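Long-range contacts in zinc chaperone AztD (Citrobacter koseri, PDB 6CMK), which acts as a periplasmic zinc chaperone of the AztABCD transport system, handing one zinc ion directly to the solute-binding protein AztC without forming a stable complex: residues B[70-74]-B[127-131]; B[80-84]-B[123-127]; B[116-120]-B[144-148]; B[133-139]-B[168-174]. One frame throughout, in Å; residues are numbered along the deposited sequence.

Contact 1. Residues B[70-74]-B[127-131]; sequences LSRSE and FVERQ
Phe127 meets Ser71 with one corner of its ring, CD1 of Phe127 lying 3.4 Å from CB of Ser71 on an approach oblique to the ring. A chi1 of 170° turns CG of Phe127 anti to the backbone nitrogen and sets the CD1 side of the ring against Ser71. Water 1, in the ring plane at the edge, links the same two residues by donating to Phe127 O (2.6 Å from the water oxygen) and hydrogen-bonding Ser71 OG.

Two positions on, Glu129 supplies the first direct bond. Bent at chi2 (-86°), its side chain brings OE1 within 2.7 Å of Glu74 N, whose N-H comes from above the carboxylate plane. OE2 is taken by Gly132 N, so each carboxylate oxygen has a backbone donor, which would be consistent with a charged group. The Glu74 and Glu129 side chains cross obliquely, their carboxylate planes steeply inclined, with the two OE1 atoms 4.6 Å apart.

At Arg130 just CB brushes Glu74, 4.1 Å from OE2 of Glu74; the guanidinium turns to Pro174 O. The second direct bond has the opposite sense: Gln131 N donates to Glu74 OE1 over 2.8 Å at 162°. The Gln131 amide reaches Gln295 of the second subunit.

The axes of strands 70-72 and 127-130 run 8.1 Å apart, and no backbone-to-backbone bond joins them. Each belongs to its own blade of the beta propeller: Ser71 pairs with Phe80 in strand 78-83, while Val128 pairs with Ala135 in strand 133-138.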
loop_
_atom_site.group_PDB
_atom_site.type_symbol
_atom_site.label_atom_id
_atom_site.label_comp_id
_atom_site.label_asym_id
_atom_site.label_seq_id
_atom_site.Cartn_x
_atom_site.Cartn_y
_atom_site.Cartn_z
ATOM N N LEU B 70 -3.794 -11.360 20.316
ATOM C CA LEU B 70 -3.309 -11.491 18.949
ATOM C C LEU B 70 -3.118 -10.134 18.295
ATOM O O LEU B 70 -3.935 -9.223 18.468
ATOM C CB LEU B 70 -4.271 -12.335 18.092
ATOM C CG LEU B 70 -4.459 -13.789 18.530
ATOM C CD1 LEU B 70 -5.513 -14.481 17.692
ATOM C CD2 LEU B 70 -3.158 -14.549 18.431
ATOM N N SER B 71 -2.036 -10.023 17.520
ATOM C CA SER B 71 -1.772 -8.857 16.695
ATOM C C SER B 71 -1.271 -9.316 15.334
ATOM O O SER B 71 -0.539 -10.304 15.226
ATOM C CB SER B 71 -0.728 -7.923 17.325
ATOM O OG SER B 71 -1.197 -7.324 18.517
ATOM N N ARG B 72 -1.650 -8.575 14.298
ATOM C CA ARG B 72 -1.144 -8.817 12.957
ATOM C C ARG B 72 -0.156 -7.730 12.572
ATOM O O ARG B 72 -0.214 -6.606 13.068
ATOM C CB ARG B 72 -2.270 -8.856 11.915
ATOM C CG ARG B 72 -3.100 -7.584 11.821
ATOM C CD ARG B 72 -3.874 -7.507 10.507
ATOM N NE ARG B 72 -3.012 -7.147 9.378
ATOM C CZ ARG B 72 -3.427 -7.096 8.115
ATOM N NH1 ARG B 72 -4.684 -7.391 7.808
ATOM N NH2 ARG B 72 -2.592 -6.742 7.150
ATOM N N SER B 73 0.743 -8.082 11.660
ATOM C CA SER B 73 1.620 -7.099 11.050
ATOM C C SER B 73 0.865 -6.323 9.981
ATOM O O SER B 73 -0.173 -6.760 9.480
ATOM C CB SER B 73 2.831 -7.769 10.413
ATOM O OG SER B 73 2.424 -8.517 9.282
ATOM N N GLU B 74 1.406 -5.159 9.631
ATOM C CA GLU B 74 0.818 -4.380 8.542
ATOM C C GLU B 74 0.809 -5.165 7.235
ATOM O O GLU B 74 -0.184 -5.135 6.495
ATOM C CB GLU B 74 1.572 -3.060 8.379
ATOM C CG GLU B 74 1.338 -2.092 9.518
ATOM C CD GLU B 74 1.883 -0.706 9.269
ATOM O OE1 GLU B 74 2.917 -0.569 8.572
ATOM O OE2 GLU B 74 1.263 0.253 9.785
ATOM N N PHE B 127 2.150 -4.753 22.019
ATOM C CA PHE B 127 2.869 -5.056 20.794
ATOM C C PHE B 127 2.566 -3.952 19.795
ATOM O O PHE B 127 1.404 -3.568 19.629
ATOM C CB PHE B 127 2.426 -6.419 20.254
ATOM C CG PHE B 127 2.918 -6.730 18.873
ATOM C CD1 PHE B 127 2.235 -6.273 17.754
ATOM C CD2 PHE B 127 4.038 -7.528 18.688
ATOM C CE1 PHE B 127 2.689 -6.575 16.488
ATOM C CE2 PHE B 127 4.483 -7.836 17.415
ATOM C CZ PHE B 127 3.807 -7.363 16.320
ATOM N N VAL B 128 3.605 -3.420 19.155
ATOM C CA VAL B 128 3.441 -2.435 18.089
ATOM C C VAL B 128 4.326 -2.838 16.924
ATOM O O VAL B 128 5.532 -3.044 17.096
ATOM C CB VAL B 128 3.795 -1.004 18.537
ATOM C CG1 VAL B 128 3.608 -0.040 17.361
ATOM C CG2 VAL B 128 2.950 -0.556 19.708
ATOM N N GLU B 129 3.734 -2.927 15.737
ATOM C CA GLU B 129 4.486 -3.151 14.513
ATOM C C GLU B 129 4.102 -2.089 13.495
ATOM O O GLU B 129 2.934 -1.692 13.405
ATOM C CB GLU B 129 4.235 -4.550 13.953
ATOM C CG GLU B 129 5.021 -4.884 12.694
ATOM C CD GLU B 129 4.334 -4.423 11.422
ATOM O OE1 GLU B 129 3.100 -4.213 11.448
ATOM O OE2 GLU B 129 5.028 -4.309 10.388
ATOM N N ARG B 130 5.093 -1.596 12.759
ATOM C CA ARG B 130 4.809 -0.698 11.648
ATOM C C ARG B 130 5.946 -0.781 10.646
ATOM O O ARG B 130 7.117 -0.763 11.022
ATOM C CB ARG B 130 4.605 0.751 12.121
ATOM C CG ARG B 130 5.649 1.271 13.105
ATOM C CD ARG B 130 5.283 2.671 13.610
ATOM N NE ARG B 130 5.167 3.628 12.509
ATOM C CZ ARG B 130 6.196 4.198 11.885
ATOM N NH1 ARG B 130 7.426 3.922 12.251
ATOM N NH2 ARG B 130 5.989 5.040 10.887
ATOM N N GLN B 131 5.586 -0.902 9.365
ATOM C CA GLN B 131 6.568 -0.929 8.274
ATOM C C GLN B 131 7.592 -2.052 8.445
ATOM O O GLN B 131 8.720 -1.965 7.945
ATOM C CB GLN B 131 7.263 0.422 8.143
ATOM C CG GLN B 131 6.280 1.565 7.997
ATOM C CD GLN B 131 6.953 2.912 7.928
ATOM O OE1 GLN B 131 7.977 3.156 8.576
ATOM N NE2 GLN B 131 6.372 3.803 7.147
HETATM O O HOH W 1 -0.745 -4.505 18.562
HETATM O O HOH W 2 0.741 -4.037 12.960
#

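Contact 2. Residues B[80-84]-B[123-127]; sequences FAIQG and KPGHF
Phe80 and Phe127 make the tight end of this contact, their ring centroids 4.7 Å apart and their planes inclined by 32°, neither parallel nor perpendicular. The overlap is partial: CE2 of Phe127 sits over one face of the Phe80 ring, near its rim and 3.4 Å from CG of Phe80. In return, CB of Phe80 makes a CH-pi contact over the face of Phe127, 4.2 Å from that ring's centroid.

Ile82 extends the apolar seam. Its CD1 is 3.9 Å from CB of Phe127, and chi1 of -69° directs CG2 anti to the backbone nitrogen. There it rests on the main chain, equally near (3.7 Å) to Pro124 O and Gly125 O, and it also touches the proline ring at CB.

Strands 80-83 and 124-127 run in roughly opposite directions yet share no hydrogen bond, because they lie in successive blades of the beta propeller: 78-83 is flanked by 69-72 and 88-100, whereas 124-130 is the first strand of the next sheet. His126, on the far side of that strand, binds a zinc ion through NE2 together with His169 and His216.

Toward Gly84 and Lys123 the packing gives way to polar, hydrated backbone. Gly84 O is 3.5 Å from Lys123 CA, a CA-H...O contact whose angle at the hydrogen is 165°. Water 3 spans the same pair, donating to one and accepting from the other, Gly84 O and Lys123 N each lying 2.8 Å from the water oxygen, while CB of Lys123, an exposed residue, points away from the 80-84 segment.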
loop_
_atom_site.group_PDB
_atom_site.type_symbol
_atom_site.label_atom_id
_atom_site.label_comp_id
_atom_site.label_asym_id
_atom_site.label_seq_id
_atom_site.Cartn_x
_atom_site.Cartn_y
_atom_site.Cartn_z
ATOM N N PHE B 80 1.282 -12.341 15.702
ATOM C CA PHE B 80 1.972 -12.502 16.974
ATOM C C PHE B 80 0.964 -12.817 18.068
ATOM O O PHE B 80 -0.112 -12.217 18.129
ATOM C CB PHE B 80 2.790 -11.254 17.307
ATOM C CG PHE B 80 3.972 -11.072 16.395
ATOM C CD1 PHE B 80 3.813 -10.506 15.150
ATOM C CD2 PHE B 80 5.229 -11.504 16.770
ATOM C CE1 PHE B 80 4.900 -10.352 14.296
ATOM C CE2 PHE B 80 6.315 -11.357 15.923
ATOM C CZ PHE B 80 6.144 -10.778 14.684
ATOM N N ALA B 81 1.316 -13.787 18.904
ATOM C CA ALA B 81 0.441 -14.302 19.951
ATOM C C ALA B 81 1.115 -13.999 21.287
ATOM O O ALA B 81 2.055 -14.693 21.696
ATOM C CB ALA B 81 0.185 -15.795 19.759
ATOM N N ILE B 82 0.644 -12.946 21.944
ATOM C CA ILE B 82 1.238 -12.454 23.178
ATOM C C ILE B 82 0.587 -13.199 24.336
ATOM O O ILE B 82 -0.638 -13.142 24.512
ATOM C CB ILE B 82 1.052 -10.932 23.314
ATOM C CG1 ILE B 82 1.887 -10.159 22.283
ATOM C CG2 ILE B 82 1.482 -10.469 24.704
ATOM C CD1 ILE B 82 1.365 -10.150 20.848
ATOM N N GLN B 83 1.406 -13.883 25.137
ATOM C CA GLN B 83 0.940 -14.735 26.232
ATOM C C GLN B 83 1.468 -14.174 27.552
ATOM O O GLN B 83 2.496 -14.609 28.071
ATOM C CB GLN B 83 1.395 -16.164 25.987
ATOM C CG GLN B 83 0.849 -16.740 24.685
ATOM C CD GLN B 83 1.751 -17.788 24.075
ATOM O OE1 GLN B 83 1.977 -18.839 24.658
ATOM N NE2 GLN B 83 2.285 -17.495 22.889
ATOM N N GLY B 84 0.735 -13.207 28.102
ATOM C CA GLY B 84 1.234 -12.468 29.252
ATOM C C GLY B 84 1.561 -13.357 30.434
ATOM O O GLY B 84 2.601 -13.189 31.076
ATOM N N LYS B 123 5.870 -11.032 31.696
ATOM C CA LYS B 123 4.618 -10.328 31.416
ATOM C C LYS B 123 4.651 -9.529 30.113
ATOM O O LYS B 123 4.517 -8.296 30.132
ATOM C CB LYS B 123 4.264 -9.397 32.583
ATOM C CG LYS B 123 3.672 -10.127 33.784
ATOM C CD LYS B 123 3.361 -9.180 34.938
ATOM C CE LYS B 123 4.408 -9.265 36.040
ATOM N NZ LYS B 123 4.446 -10.609 36.685
ATOM N N PRO B 124 4.800 -10.178 28.961
ATOM C CA PRO B 124 4.705 -9.427 27.705
ATOM C C PRO B 124 3.383 -8.680 27.644
ATOM O O PRO B 124 2.335 -9.197 28.042
ATOM C CB PRO B 124 4.819 -10.507 26.624
ATOM C CG PRO B 124 4.466 -11.774 27.295
ATOM C CD PRO B 124 4.941 -11.623 28.722
ATOM N N GLY B 125 3.459 -7.430 27.201
ATOM C CA GLY B 125 2.301 -6.572 27.120
ATOM C C GLY B 125 2.099 -6.041 25.720
ATOM O O GLY B 125 1.926 -6.824 24.786
ATOM N N HIS B 126 2.165 -4.720 25.553
ATOM C CA HIS B 126 1.764 -4.104 24.294
ATOM C C HIS B 126 2.729 -4.426 23.164
ATOM O O HIS B 126 3.951 -4.384 23.319
ATOM C CB HIS B 126 1.633 -2.594 24.459
ATOM C CG HIS B 126 0.375 -2.187 25.160
ATOM N ND1 HIS B 126 -0.656 -1.535 24.518
ATOM C CD2 HIS B 126 -0.034 -2.372 26.437
ATOM C CE1 HIS B 126 -1.638 -1.321 25.375
ATOM N NE2 HIS B 126 -1.286 -1.819 26.546
ATOM N N PHE B 127 2.150 -4.753 22.019
ATOM C CA PHE B 127 2.869 -5.056 20.794
ATOM C C PHE B 127 2.566 -3.952 19.795
ATOM O O PHE B 127 1.404 -3.568 19.629
ATOM C CB PHE B 127 2.426 -6.419 20.254
ATOM C CG PHE B 127 2.918 -6.730 18.873
ATOM C CD1 PHE B 127 2.235 -6.273 17.754
ATOM C CD2 PHE B 127 4.038 -7.528 18.688
ATOM C CE1 PHE B 127 2.689 -6.575 16.488
ATOM C CE2 PHE B 127 4.483 -7.836 17.415
ATOM C CZ PHE B 127 3.807 -7.363 16.320
HETATM O O HOH W 3 4.946 -13.594 32.534
#

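Contact 3. Residues B[116-120]-B[144-148]; sequences PLELT and AQILG
Between two consecutive blades of the beta propeller, Leu117 and Leu119 of strand 113-120, with the backbone of Thr120, meet Gln145 and Leu147 of strand 143-148. The axes of the two local strands are 9.3 Å apart and run 159° to one another, a separation that belongs to packed sheets and is bridged by side chains.

Leu117 and Leu147 reach toward each other tip to tip, CD2 of Leu117 lying 3.6 Å from CD1 of Leu147. The other methyl of Leu147, CD2, serves Leu119, whose CD1 is 4.0 Å from it. With chi1 at 55°, CG of Leu147 sits between the backbone nitrogen and the carbonyl carbon, and its branched end spans both leucines. Val152 of helix 149-153 packs on Leu117 and Leu147, and Ile159 on Leu119 and Leu147, continuing this apolar layer.

Gln145 is extended and slides past Leu119 in the opposite direction, bringing its OE1 within 3.6 Å of CB of Leu119. At the end of the chain NE2 donates to Thr120 O at 3.0 Å. The acceptor is in the plane of the amide, but the donor stands above the carbonyl plane by 39°. Water 4 completes a second link: it accepts from Thr120 N (2.9 Å from the water oxygen) and donates to Gln145 OE1.

The buried amide thus addresses both the carbonyl and, through water, the N-H of one residue. This pattern of donors and acceptors supports the modelled orientation of the amide, since a flip would set its oxygen against Thr120 O.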
loop_
_atom_site.group_PDB
_atom_site.type_symbol
_atom_site.label_atom_id
_atom_site.label_comp_id
_atom_site.label_asym_id
_atom_site.label_seq_id
_atom_site.Cartn_x
_atom_site.Cartn_y
_atom_site.Cartn_z
ATOM N N PRO B 116 9.782 -20.320 14.327
ATOM C CA PRO B 116 10.649 -20.578 15.486
ATOM C C PRO B 116 10.847 -19.366 16.379
ATOM O O PRO B 116 11.244 -19.539 17.540
ATOM C CB PRO B 116 11.973 -21.023 14.846
ATOM C CG PRO B 116 11.957 -20.418 13.482
ATOM C CD PRO B 116 10.515 -20.420 13.051
ATOM N N LEU B 117 10.595 -18.155 15.881
ATOM C CA LEU B 117 10.800 -16.964 16.692
ATOM C C LEU B 117 9.869 -16.965 17.892
ATOM O O LEU B 117 8.640 -16.985 17.740
ATOM C CB LEU B 117 10.575 -15.693 15.876
ATOM C CG LEU B 117 10.667 -14.414 16.726
ATOM C CD1 LEU B 117 12.104 -14.154 17.113
ATOM C CD2 LEU B 117 10.140 -13.218 15.990
ATOM N N GLU B 118 10.465 -16.906 19.078
ATOM C CA GLU B 118 9.761 -16.618 20.317
ATOM C C GLU B 118 10.458 -15.456 21.002
ATOM O O GLU B 118 11.689 -15.368 20.990
ATOM C CB GLU B 118 9.748 -17.810 21.270
ATOM C CG GLU B 118 8.951 -19.006 20.815
ATOM C CD GLU B 118 8.890 -20.072 21.895
ATOM O OE1 GLU B 118 9.653 -19.962 22.877
ATOM O OE2 GLU B 118 8.078 -21.009 21.768
ATOM N N LEU B 119 9.671 -14.572 21.597
ATOM C CA LEU B 119 10.176 -13.509 22.452
ATOM C C LEU B 119 9.816 -13.854 23.886
ATOM O O LEU B 119 8.640 -14.071 24.191
ATOM C CB LEU B 119 9.568 -12.157 22.078
ATOM C CG LEU B 119 9.562 -11.811 20.591
ATOM C CD1 LEU B 119 8.856 -10.487 20.367
ATOM C CD2 LEU B 119 10.990 -11.774 20.070
ATOM N N THR B 120 10.810 -13.880 24.767
ATOM C CA THR B 120 10.576 -14.270 26.148
ATOM C C THR B 120 10.940 -13.148 27.104
ATOM O O THR B 120 11.886 -12.387 26.874
ATOM C CB THR B 120 11.356 -15.532 26.510
ATOM O OG1 THR B 120 12.760 -15.273 26.406
ATOM C CG2 THR B 120 10.973 -16.659 25.568
ATOM N N ALA B 144 12.485 -3.208 26.472
ATOM C CA ALA B 144 11.615 -3.670 25.402
ATOM C C ALA B 144 12.461 -4.317 24.314
ATOM O O ALA B 144 13.665 -4.091 24.230
ATOM C CB ALA B 144 10.798 -2.513 24.820
ATOM N N GLN B 145 11.819 -5.134 23.479
ATOM C CA GLN B 145 12.528 -5.894 22.456
ATOM C C GLN B 145 12.119 -5.392 21.082
ATOM O O GLN B 145 10.932 -5.368 20.754
ATOM C CB GLN B 145 12.253 -7.385 22.602
ATOM C CG GLN B 145 12.790 -7.930 23.914
ATOM C CD GLN B 145 12.580 -9.418 24.081
ATOM O OE1 GLN B 145 12.439 -10.160 23.110
ATOM N NE2 GLN B 145 12.566 -9.862 25.322
ATOM N N ILE B 146 13.100 -4.966 20.295
ATOM C CA ILE B 146 12.865 -4.437 18.955
ATOM C C ILE B 146 13.462 -5.405 17.942
ATOM O O ILE B 146 14.579 -5.903 18.120
ATOM C CB ILE B 146 13.450 -3.016 18.799
ATOM C CG1 ILE B 146 12.559 -1.986 19.507
ATOM C CG2 ILE B 146 13.532 -2.601 17.335
ATOM C CD1 ILE B 146 12.679 -1.973 21.009
ATOM N N LEU B 147 12.718 -5.665 16.874
ATOM C CA LEU B 147 13.146 -6.607 15.853
ATOM C C LEU B 147 12.446 -6.242 14.553
ATOM O O LEU B 147 11.791 -5.202 14.453
ATOM C CB LEU B 147 12.860 -8.044 16.275
ATOM C CG LEU B 147 11.424 -8.377 16.664
ATOM C CD1 LEU B 147 11.191 -9.828 16.354
ATOM C CD2 LEU B 147 11.158 -8.099 18.145
ATOM N N GLY B 148 12.623 -7.089 13.543
ATOM C CA GLY B 148 12.081 -6.820 12.226
ATOM C C GLY B 148 11.406 -8.039 11.633
ATOM O O GLY B 148 11.845 -9.166 11.823
HETATM O O HOH W 4 13.243 -12.778 23.568
#

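Contact 4. Residues B[133-139]-B[168-174]; sequences KIAQWFD and HHGVAVP
Strand 133-138 and strand 172-174 run antiparallel, axes 6.0 Å apart at 169°, with Ala135 opposite Pro174, yet no backbone hydrogen bond joins them.

Small groups fill that end: Ala135 CB lies 3.3 Å from Ala172 O and also touches Pro174 CD. Trp137 dominates the middle. Its NE1 donates to His168 O, 2.7 Å away and close to the indole plane, while the CZ2 edge points at the face of the His168 ring in an offset T-shaped pair with planes at 70°. Gly170 packs over one face of the indole, its CA making a CH-pi contact 3.8 Å from the centroid of the five-membered ring.

Beyond the strand, Asp139 OD2 accepts from His169 ND1 over 2.8 Å. The oxygen lies in the imidazole plane, although the N-H arrives from above the carboxylate plane. Because His169 NE2 binds zinc alongside His126 and His216, Asp139 is a second-shell residue, placed so that its bond would restrain the rotation of the His169 ring. Water 6 donates both to Asp139 OD1 and to Gly170 O.

Strand 133-138 lies between 124-130 and 143-148 in one propeller blade, whereas 172-174 pairs with 178-183 in the next; Ala144 and Ser182, one from each blade, also pack on Trp137.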
loop_
_atom_site.group_PDB
_atom_site.type_symbol
_atom_site.label_atom_id
_atom_site.label_comp_id
_atom_site.label_asym_id
_atom_site.label_seq_id
_atom_site.Cartn_x
_atom_site.Cartn_y
_atom_site.Cartn_z
ATOM N N LYS B 133 8.887 -2.951 11.254
ATOM C CA LYS B 133 9.576 -2.771 12.528
ATOM C C LYS B 133 8.653 -3.208 13.653
ATOM O O LYS B 133 7.471 -2.860 13.659
ATOM C CB LYS B 133 9.970 -1.310 12.729
ATOM C CG LYS B 133 10.861 -0.726 11.630
ATOM C CD LYS B 133 11.166 0.735 11.913
ATOM C CE LYS B 133 10.058 1.656 11.387
ATOM N NZ LYS B 133 10.189 1.859 9.911
ATOM N N ILE B 134 9.201 -3.949 14.624
ATOM C CA ILE B 134 8.407 -4.550 15.700
ATOM C C ILE B 134 8.963 -4.081 17.035
ATOM O O ILE B 134 10.176 -4.111 17.247
ATOM C CB ILE B 134 8.439 -6.096 15.641
ATOM C CG1 ILE B 134 7.770 -6.628 14.372
ATOM C CG2 ILE B 134 7.801 -6.723 16.892
ATOM C CD1 ILE B 134 8.294 -7.987 13.968
ATOM N N ALA B 135 8.080 -3.689 17.950
ATOM C CA ALA B 135 8.469 -3.413 19.328
ATOM C C ALA B 135 7.540 -4.186 20.241
ATOM O O ALA B 135 6.330 -3.959 20.220
ATOM C CB ALA B 135 8.400 -1.916 19.653
ATOM N N GLN B 136 8.104 -5.094 21.041
ATOM C CA GLN B 136 7.346 -5.867 22.015
ATOM C C GLN B 136 7.702 -5.371 23.413
ATOM O O GLN B 136 8.879 -5.378 23.796
ATOM C CB GLN B 136 7.634 -7.364 21.870
ATOM C CG GLN B 136 6.959 -8.236 22.925
ATOM C CD GLN B 136 5.453 -8.205 22.779
ATOM O OE1 GLN B 136 4.920 -8.543 21.721
ATOM N NE2 GLN B 136 4.761 -7.791 23.827
ATOM N N TRP B 137 6.691 -4.935 24.158
ATOM C CA TRP B 137 6.858 -4.506 25.540
ATOM C C TRP B 137 6.753 -5.689 26.492
ATOM O O TRP B 137 5.987 -6.632 26.265
ATOM C CB TRP B 137 5.802 -3.467 25.907
ATOM C CG TRP B 137 6.100 -2.731 27.171
ATOM C CD1 TRP B 137 5.731 -3.075 28.441
ATOM C CD2 TRP B 137 6.833 -1.512 27.280
ATOM N NE1 TRP B 137 6.200 -2.138 29.340
ATOM C CE2 TRP B 137 6.880 -1.169 28.646
ATOM C CE3 TRP B 137 7.461 -0.675 26.349
ATOM C CZ2 TRP B 137 7.522 -0.024 29.102
ATOM C CZ3 TRP B 137 8.107 0.464 26.811
ATOM C CH2 TRP B 137 8.123 0.779 28.175
ATOM N N PHE B 138 7.527 -5.627 27.576
ATOM C CA PHE B 138 7.446 -6.610 28.655
ATOM C C PHE B 138 7.255 -5.854 29.962
ATOM O O PHE B 138 8.159 -5.138 30.404
ATOM C CB PHE B 138 8.697 -7.499 28.712
ATOM C CG PHE B 138 8.797 -8.466 27.569
ATOM C CD1 PHE B 138 9.360 -8.071 26.370
ATOM C CD2 PHE B 138 8.319 -9.760 27.689
ATOM C CE1 PHE B 138 9.449 -8.948 25.307
ATOM C CE2 PHE B 138 8.408 -10.646 26.637
ATOM C CZ PHE B 138 8.972 -10.235 25.436
ATOM N N ASP B 139 6.079 -6.019 30.572
ATOM C CA ASP B 139 5.727 -5.282 31.780
ATOM C C ASP B 139 6.647 -5.589 32.954
ATOM O O ASP B 139 6.756 -4.763 33.868
ATOM C CB ASP B 139 4.287 -5.597 32.184
ATOM C CG ASP B 139 3.259 -4.997 31.240
ATOM O OD1 ASP B 139 3.625 -4.223 30.328
ATOM O OD2 ASP B 139 2.063 -5.308 31.418
ATOM N N HIS B 168 7.398 -1.237 33.875
ATOM C CA HIS B 168 6.073 -0.665 34.067
ATOM C C HIS B 168 5.183 -1.146 32.936
ATOM O O HIS B 168 5.652 -1.758 31.973
ATOM C CB HIS B 168 6.116 0.867 34.140
ATOM C CG HIS B 168 6.580 1.538 32.882
ATOM N ND1 HIS B 168 7.912 1.645 32.543
ATOM C CD2 HIS B 168 5.893 2.182 31.910
ATOM C CE1 HIS B 168 8.023 2.308 31.405
ATOM N NE2 HIS B 168 6.814 2.644 30.999
ATOM N N HIS B 169 3.881 -0.890 33.081
ATOM C CA HIS B 169 2.922 -1.180 32.018
ATOM C C HIS B 169 2.994 -0.046 31.017
ATOM O O HIS B 169 2.341 0.988 31.167
ATOM C CB HIS B 169 1.503 -1.330 32.549
ATOM C CG HIS B 169 0.524 -1.741 31.496
ATOM N ND1 HIS B 169 0.566 -2.977 30.887
ATOM C CD2 HIS B 169 -0.490 -1.064 30.905
ATOM C CE1 HIS B 169 -0.396 -3.054 29.985
ATOM N NE2 HIS B 169 -1.050 -1.906 29.975
ATOM N N GLY B 170 3.778 -0.256 29.967
ATOM C CA GLY B 170 4.059 0.805 29.034
ATOM C C GLY B 170 3.885 0.399 27.589
ATOM O O GLY B 170 3.205 -0.588 27.277
ATOM N N VAL B 171 4.497 1.173 26.698
ATOM C CA VAL B 171 4.406 0.922 25.271
ATOM C C VAL B 171 5.660 1.462 24.604
ATOM O O VAL B 171 6.210 2.487 25.012
ATOM C CB VAL B 171 3.121 1.555 24.687
ATOM C CG1 VAL B 171 3.078 3.042 24.992
ATOM C CG2 VAL B 171 3.019 1.289 23.186
ATOM N N ALA B 172 6.102 0.760 23.562
ATOM C CA ALA B 172 7.227 1.165 22.741
ATOM C C ALA B 172 6.773 1.202 21.293
ATOM O O ALA B 172 6.142 0.254 20.816
ATOM C CB ALA B 172 8.408 0.202 22.885
ATOM N N VAL B 173 7.118 2.276 20.599
ATOM C CA VAL B 173 6.737 2.465 19.209
ATOM C C VAL B 173 8.017 2.473 18.379
ATOM O O VAL B 173 8.911 3.288 18.634
ATOM C CB VAL B 173 5.946 3.766 19.007
ATOM C CG1 VAL B 173 5.443 3.846 17.575
ATOM C CG2 VAL B 173 4.793 3.847 19.996
ATOM N N PRO B 174 8.162 1.581 17.374
ATOM C CA PRO B 174 9.438 1.485 16.660
ATOM C C PRO B 174 9.537 2.439 15.478
ATOM O O PRO B 174 8.603 2.551 14.672
ATOM C CB PRO B 174 9.459 0.023 16.214
ATOM C CG PRO B 174 8.017 -0.290 15.937
ATOM C CD PRO B 174 7.211 0.537 16.931
HETATM O O HOH W 5 8.706 -2.524 31.269
HETATM O O HOH W 6 2.410 -3.193 28.063
#

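From the N terminus, segments 70-74 and 80-84 open contacts 1 and 2 on adjacent strands of one propeller blade. The chain leaves that blade through 116-120, and 123-127 then closes contact 2 before 127-131 closes contact 1, so contact 2's loop lies inside that of contact 1 except at their common end, Phe127 on strand 124-130. Contact 3 crosses both, since it opens before they close and is completed at 144-148. Contact 4 starts at 133-139, after contacts 1 and 2 have ended, and crosses contact 3 before closing at 168-174. Contacts 1 to 3 thus join one pair of consecutive blades, and contact 4 ties the second of these to the third.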